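Local coordinates for Lmo1499 protein (Listeria monocytogenes, PDB 4IIW) that probably acts as a membrane-bound endolytic peptidoglycan lytic transglycosylase that cuts nascent glycan strands and so ends their elongation, at residues R239-S244 / Y310-D315; S244-R249 / L317-N322. All coordinates share one frame; numbering follows the deposited sequence.

Contact 1. Residues R239-S244 / Y310-D315; sequences RKMIAS and YPEKSD
Lys240 lays the aliphatic part of its side chain across the start of the 310-315 loop: its CB packs on CG of Glu312 at 3.6 Å, and farther out CD passes the carbonyl O of Tyr310. The chain is extended beyond CG, which carries NZ away from the loop to a long, weak ion pair with Glu306 and leaves it 6.3 Å from Glu312 OE2, too far for a salt bridge. The backbone joins just beneath. Glu312 N donates to Lys240 O at 3.1 Å with a nearly straight N-H (170°), coming from above the carbonyl plane, while the helical bond from Ser244 N reaches the same oxygen from the opposite face. A loop amide thus borrows a carbonyl already used inside helix 239-251, and the irregular segment that leads from helix 302-309 to strand 318-321 is laid along the helix surface. Pro311, which has no amide hydrogen to satisfy, follows the end of helix 302-309 and sets its CB against the CB of Ala243 at 3.9 Å; the small alanine lets the loop come close. Farther along, Ser314 OG donates to Ser244 OG at 3.0 Å, and Ser244 OG in turn donates to Met241 O, one turn back in its own helix. Selenomethionine Met241, bent at chi2 (-64°), brings SE near Glu312 OE1 and Ser314 OG, with CE beside the Glu312 carboxylate.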
loop_
_atom_site.group_PDB
_atom_site.type_symbol
_atom_site.label_atom_id
_atom_site.label_comp_id
_atom_site.label_asym_id
_atom_site.label_seq_id
_atom_site.Cartn_x
_atom_site.Cartn_y
_atom_site.Cartn_z
ATOM N N ARG B 239 14.665 34.336 48.199
ATOM C CA ARG B 239 16.015 33.822 48.213
ATOM C C ARG B 239 16.869 34.380 49.343
ATOM O O ARG B 239 17.822 33.751 49.762
ATOM C CB ARG B 239 16.658 34.124 46.869
ATOM C CG ARG B 239 16.061 33.316 45.702
ATOM C CD ARG B 239 16.579 33.832 44.367
ATOM N NE ARG B 239 16.688 32.802 43.329
ATOM C CZ ARG B 239 15.822 32.585 42.339
ATOM N NH1 ARG B 239 14.715 33.322 42.199
ATOM N NH2 ARG B 239 16.084 31.609 41.471
ATOM N N LYS B 240 16.538 35.560 49.835
ATOM C CA LYS B 240 17.292 36.130 50.940
ATOM C C LYS B 240 17.061 35.361 52.256
ATOM O O LYS B 240 17.882 35.452 53.166
ATOM C CB LYS B 240 16.982 37.614 51.107
ATOM C CG LYS B 240 17.490 38.443 49.968
ATOM C CD LYS B 240 17.167 39.916 50.133
ATOM C CE LYS B 240 17.613 40.703 48.906
ATOM N NZ LYS B 240 17.165 42.128 48.961
HETATM N N MSE B 241 15.938 34.642 52.362
HETATM C CA MSE B 241 15.664 33.803 53.528
HETATM C C MSE B 241 16.399 32.495 53.347
HETATM O O MSE B 241 16.989 31.973 54.285
HETATM C CB MSE B 241 14.169 33.517 53.720
HETATM C CG MSE B 241 13.387 34.584 54.465
HETATM SE SE MSE B 241 13.997 34.788 56.299
HETATM C CE MSE B 241 12.655 36.105 56.847
ATOM N N ILE B 242 16.361 31.953 52.141
ATOM C CA ILE B 242 17.100 30.737 51.870
ATOM C C ILE B 242 18.562 30.977 52.221
ATOM O O ILE B 242 19.197 30.157 52.888
ATOM C CB ILE B 242 16.993 30.317 50.411
ATOM C CG1 ILE B 242 15.567 29.859 50.107
ATOM C CG2 ILE B 242 17.971 29.184 50.103
ATOM C CD1 ILE B 242 15.312 29.581 48.608
ATOM N N ALA B 243 19.090 32.114 51.791
ATOM C CA ALA B 243 20.473 32.437 52.094
ATOM C C ALA B 243 20.714 32.509 53.605
ATOM O O ALA B 243 21.720 31.997 54.093
ATOM C CB ALA B 243 20.885 33.731 51.422
ATOM N N SER B 244 19.791 33.104 54.357
ATOM C CA SER B 244 19.998 33.237 55.796
ATOM C C SER B 244 20.063 31.887 56.479
ATOM O O SER B 244 20.828 31.712 57.419
ATOM C CB SER B 244 18.922 34.083 56.451
ATOM O OG SER B 244 17.697 33.398 56.492
ATOM N N TYR B 310 23.551 39.814 50.503
ATOM C CA TYR B 310 22.624 40.535 51.369
ATOM C C TYR B 310 21.515 39.648 51.887
ATOM O O TYR B 310 20.360 39.827 51.546
ATOM C CB TYR B 310 22.002 41.695 50.600
ATOM C CG TYR B 310 22.994 42.693 50.068
ATOM C CD1 TYR B 310 23.433 42.631 48.752
ATOM C CD2 TYR B 310 23.486 43.711 50.881
ATOM C CE1 TYR B 310 24.333 43.555 48.254
ATOM C CE2 TYR B 310 24.390 44.637 50.395
ATOM C CZ TYR B 310 24.808 44.552 49.082
ATOM O OH TYR B 310 25.701 45.464 48.597
ATOM N N PRO B 311 21.858 38.687 52.732
ATOM C CA PRO B 311 20.823 37.814 53.268
ATOM C C PRO B 311 20.017 38.507 54.349
ATOM O O PRO B 311 20.395 39.592 54.789
ATOM C CB PRO B 311 21.622 36.649 53.865
ATOM C CG PRO B 311 22.948 37.219 54.176
ATOM C CD PRO B 311 23.203 38.330 53.210
ATOM N N GLU B 312 18.910 37.893 54.761
ATOM C CA GLU B 312 18.110 38.448 55.831
ATOM C C GLU B 312 18.607 37.930 57.180
ATOM O O GLU B 312 19.076 36.799 57.293
ATOM C CB GLU B 312 16.630 38.123 55.642
ATOM C CG GLU B 312 16.033 38.735 54.384
ATOM C CD GLU B 312 14.514 38.730 54.380
ATOM O OE1 GLU B 312 13.916 38.499 55.455
ATOM O OE2 GLU B 312 13.916 38.974 53.306
ATOM N N LYS B 313 18.514 38.773 58.201
ATOM C CA LYS B 313 18.943 38.405 59.540
ATOM C C LYS B 313 17.774 37.669 60.155
ATOM O O LYS B 313 16.727 38.269 60.376
ATOM C CB LYS B 313 19.283 39.664 60.361
ATOM C CG LYS B 313 20.344 40.602 59.709
ATOM C CD LYS B 313 21.771 39.996 59.651
ATOM C CE LYS B 313 22.398 39.877 61.058
ATOM N NZ LYS B 313 23.814 39.407 61.054
ATOM N N SER B 314 17.925 36.370 60.400
ATOM C CA SER B 314 16.832 35.588 60.991
ATOM C C SER B 314 17.314 34.366 61.777
ATOM O O SER B 314 18.491 33.997 61.729
ATOM C CB SER B 314 15.857 35.129 59.909
ATOM O OG SER B 314 16.415 34.076 59.154
ATOM N N ASP B 315 16.374 33.736 62.479
ATOM C CA ASP B 315 16.648 32.551 63.291
ATOM C C ASP B 315 16.230 31.241 62.611
ATOM O O ASP B 315 16.135 30.206 63.267
ATOM C CB ASP B 315 15.905 32.680 64.625
ATOM C CG ASP B 315 16.337 33.895 65.411
ATOM O OD1 ASP B 315 17.549 34.194 65.414
ATOM O OD2 ASP B 315 15.469 34.539 66.041
#

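Contact 2. Residues S244-R249 / L317-N322; sequences SVFYNR and LYFLAN
Helix 244-249 and strand 318-321 run roughly antiparallel, at 147° between their directions and 9.1 Å between axes at closest approach, with Val245 and Leu317 nearest in backbone. Arg249 makes the polar link. Extended from CG to NE, its side chain spans the gap and grips Leu317 O side-on with two nitrogens, NE at 2.7 Å and NH2 at 2.9 Å. The acceptor lies in the guanidinium plane, and NE approaches it nearly along the C=O axis. NH2 also lies near CD1 of Tyr318, whose ring plane stands 82° from the guanidinium. NH1 turns to other partners, Arg255 O and Gln257 OE1, which help fix the rotation of the group.

Apolar side chains pack beside this link. Val245, branched at CB, sets CG1 against Phe319 CD2, with Leu317 O at the edge of the contact, while the CD2 methyl of Leu317 packs on CB of Asn248, whose side-chain ND2 donates to Ser314 O and Tyr316 O. Phe319 has CG between its backbone N and carbonyl carbon (chi1 65°), which brings the ring toward the helix. There CE2 and CZ of Phe319 come to CZ and CE1 of Phe246 in an offset T-shaped stack, the planes nearly perpendicular and the centroids 5.6 Å apart. Phe319 also touches Glu232, predicted to be important for catalytic activity, so its ring probably lies beside the active site of this YceG-like (MltG) family member. On the polar side, the buried guanidinium is met by neutral acceptors at all three nitrogens; its positive charge would probably strengthen these bonds, including the pair that holds the residue just before the strand.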
loop_
_atom_site.group_PDB
_atom_site.type_symbol
_atom_site.label_atom_id
_atom_site.label_comp_id
_atom_site.label_asym_id
_atom_site.label_seq_id
_atom_site.Cartn_x
_atom_site.Cartn_y
_atom_site.Cartn_z
ATOM N N SER B 244 19.791 33.104 54.357
ATOM C CA SER B 244 19.998 33.237 55.796
ATOM C C SER B 244 20.063 31.887 56.479
ATOM O O SER B 244 20.828 31.712 57.419
ATOM C CB SER B 244 18.922 34.083 56.451
ATOM O OG SER B 244 17.697 33.398 56.492
ATOM N N VAL B 245 19.258 30.934 56.020
ATOM C CA VAL B 245 19.295 29.600 56.600
ATOM C C VAL B 245 20.695 29.040 56.453
ATOM O O VAL B 245 21.306 28.600 57.428
ATOM C CB VAL B 245 18.336 28.634 55.914
ATOM C CG1 VAL B 245 18.675 27.211 56.294
ATOM C CG2 VAL B 245 16.900 28.963 56.267
ATOM N N PHE B 246 21.213 29.072 55.233
ATOM C CA PHE B 246 22.530 28.526 54.993
ATOM C C PHE B 246 23.587 29.208 55.843
ATOM O O PHE B 246 24.387 28.532 56.485
ATOM C CB PHE B 246 22.901 28.558 53.523
ATOM C CG PHE B 246 22.088 27.617 52.666
ATOM C CD1 PHE B 246 21.837 26.314 53.077
ATOM C CD2 PHE B 246 21.652 28.001 51.408
ATOM C CE1 PHE B 246 21.113 25.437 52.281
ATOM C CE2 PHE B 246 20.946 27.126 50.608
ATOM C CZ PHE B 246 20.675 25.837 51.055
ATOM N N TYR B 247 23.595 30.532 55.880
ATOM C CA TYR B 247 24.576 31.200 56.722
ATOM C C TYR B 247 24.404 30.765 58.190
ATOM O O TYR B 247 25.388 30.460 58.876
ATOM C CB TYR B 247 24.550 32.726 56.551
ATOM C CG TYR B 247 25.182 33.183 55.240
ATOM C CD1 TYR B 247 26.550 33.035 55.019
ATOM C CD2 TYR B 247 24.422 33.779 54.233
ATOM C CE1 TYR B 247 27.143 33.445 53.821
ATOM C CE2 TYR B 247 25.008 34.203 53.035
ATOM C CZ TYR B 247 26.367 34.027 52.839
ATOM O OH TYR B 247 26.961 34.434 51.659
ATOM N N ASN B 248 23.163 30.689 58.654
ATOM C CA ASN B 248 22.904 30.284 60.028
ATOM C C ASN B 248 23.500 28.920 60.304
ATOM O O ASN B 248 24.181 28.731 61.320
ATOM C CB ASN B 248 21.410 30.271 60.344
ATOM C CG ASN B 248 20.817 31.659 60.440
ATOM O OD1 ASN B 248 21.532 32.652 60.425
ATOM N ND2 ASN B 248 19.496 31.730 60.564
ATOM N N ARG B 249 23.264 27.974 59.399
ATOM C CA ARG B 249 23.801 26.617 59.569
ATOM C C ARG B 249 25.325 26.637 59.595
ATOM O O ARG B 249 25.980 25.964 60.413
ATOM C CB ARG B 249 23.326 25.688 58.449
ATOM C CG ARG B 249 21.845 25.384 58.499
ATOM C CD ARG B 249 21.501 24.139 57.700
ATOM N NE ARG B 249 20.147 23.673 57.999
ATOM C CZ ARG B 249 19.701 22.435 57.773
ATOM N NH1 ARG B 249 20.497 21.503 57.253
ATOM N NH2 ARG B 249 18.454 22.116 58.097
ATOM N N LEU B 317 16.564 27.858 60.507
ATOM C CA LEU B 317 17.602 26.862 60.255
ATOM C C LEU B 317 17.122 25.737 59.330
ATOM O O LEU B 317 17.914 24.867 58.959
ATOM C CB LEU B 317 18.072 26.250 61.581
ATOM C CG LEU B 317 18.699 27.201 62.610
ATOM C CD1 LEU B 317 19.012 26.479 63.911
ATOM C CD2 LEU B 317 19.950 27.820 62.038
ATOM N N TYR B 318 15.836 25.740 58.973
ATOM C CA TYR B 318 15.268 24.721 58.080
ATOM C C TYR B 318 14.313 25.353 57.056
ATOM O O TYR B 318 13.762 26.428 57.282
ATOM C CB TYR B 318 14.498 23.670 58.887
ATOM C CG TYR B 318 15.297 22.989 59.975
ATOM C CD1 TYR B 318 15.960 21.786 59.738
ATOM C CD2 TYR B 318 15.377 23.542 61.253
ATOM C CE1 TYR B 318 16.701 21.163 60.737
ATOM C CE2 TYR B 318 16.108 22.926 62.262
ATOM C CZ TYR B 318 16.767 21.741 61.999
ATOM O OH TYR B 318 17.491 21.146 63.007
ATOM N N PHE B 319 14.121 24.686 55.928
ATOM C CA PHE B 319 13.172 25.166 54.938
ATOM C C PHE B 319 12.655 24.010 54.118
ATOM O O PHE B 319 13.365 23.033 53.895
ATOM C CB PHE B 319 13.773 26.260 54.042
ATOM C CG PHE B 319 14.917 25.802 53.170
ATOM C CD1 PHE B 319 14.680 25.275 51.908
ATOM C CD2 PHE B 319 16.232 25.943 53.592
ATOM C CE1 PHE B 319 15.732 24.872 51.090
ATOM C CE2 PHE B 319 17.282 25.541 52.784
ATOM C CZ PHE B 319 17.030 25.005 51.527
ATOM N N LEU B 320 11.399 24.117 53.702
ATOM C CA LEU B 320 10.771 23.090 52.888
ATOM C C LEU B 320 9.814 23.722 51.886
ATOM O O LEU B 320 8.992 24.566 52.248
ATOM C CB LEU B 320 10.012 22.093 53.764
ATOM C CG LEU B 320 9.433 20.879 53.027
ATOM C CD1 LEU B 320 10.544 20.079 52.344
ATOM C CD2 LEU B 320 8.645 20.002 53.993
ATOM N N ALA B 321 9.939 23.316 50.627
ATOM C CA ALA B 321 9.074 23.803 49.568
ATOM C C ALA B 321 8.030 22.735 49.287
ATOM O O ALA B 321 8.373 21.556 49.163
ATOM C CB ALA B 321 9.884 24.088 48.313
ATOM N N ASN B 322 6.758 23.131 49.211
ATOM C CA ASN B 322 5.692 22.176 48.894
ATOM C C ASN B 322 5.979 21.414 47.616
ATOM O O ASN B 322 6.348 22.000 46.594
ATOM C CB ASN B 322 4.309 22.853 48.751
ATOM C CG ASN B 322 3.461 22.778 50.021
ATOM O OD1 ASN B 322 3.808 22.100 50.995
ATOM N ND2 ASN B 322 2.312 23.448 49.989
#

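How the contacts relate
Following the chain from the N terminus, helix 239-251 supplies the first partner of both contacts, its earlier half serving contact 1 and its later half contact 2; the two segments meet at Ser244, which makes its cross-segment contacts in contact 1. After further helices and loops the chain comes back through helix 302-309, and residues 310-315 close the first loop on the helix. Residues 317-322 then close the second, entering the hairpin of strands 318-321 and 328-331. The two closures cross rather than nest, since the return path follows the helix in the same order. The Asn248 side chain bridges them, and Pro311 packs on Tyr247. Together the two contacts tie helix 239-251 to the connecting loop and the hairpin.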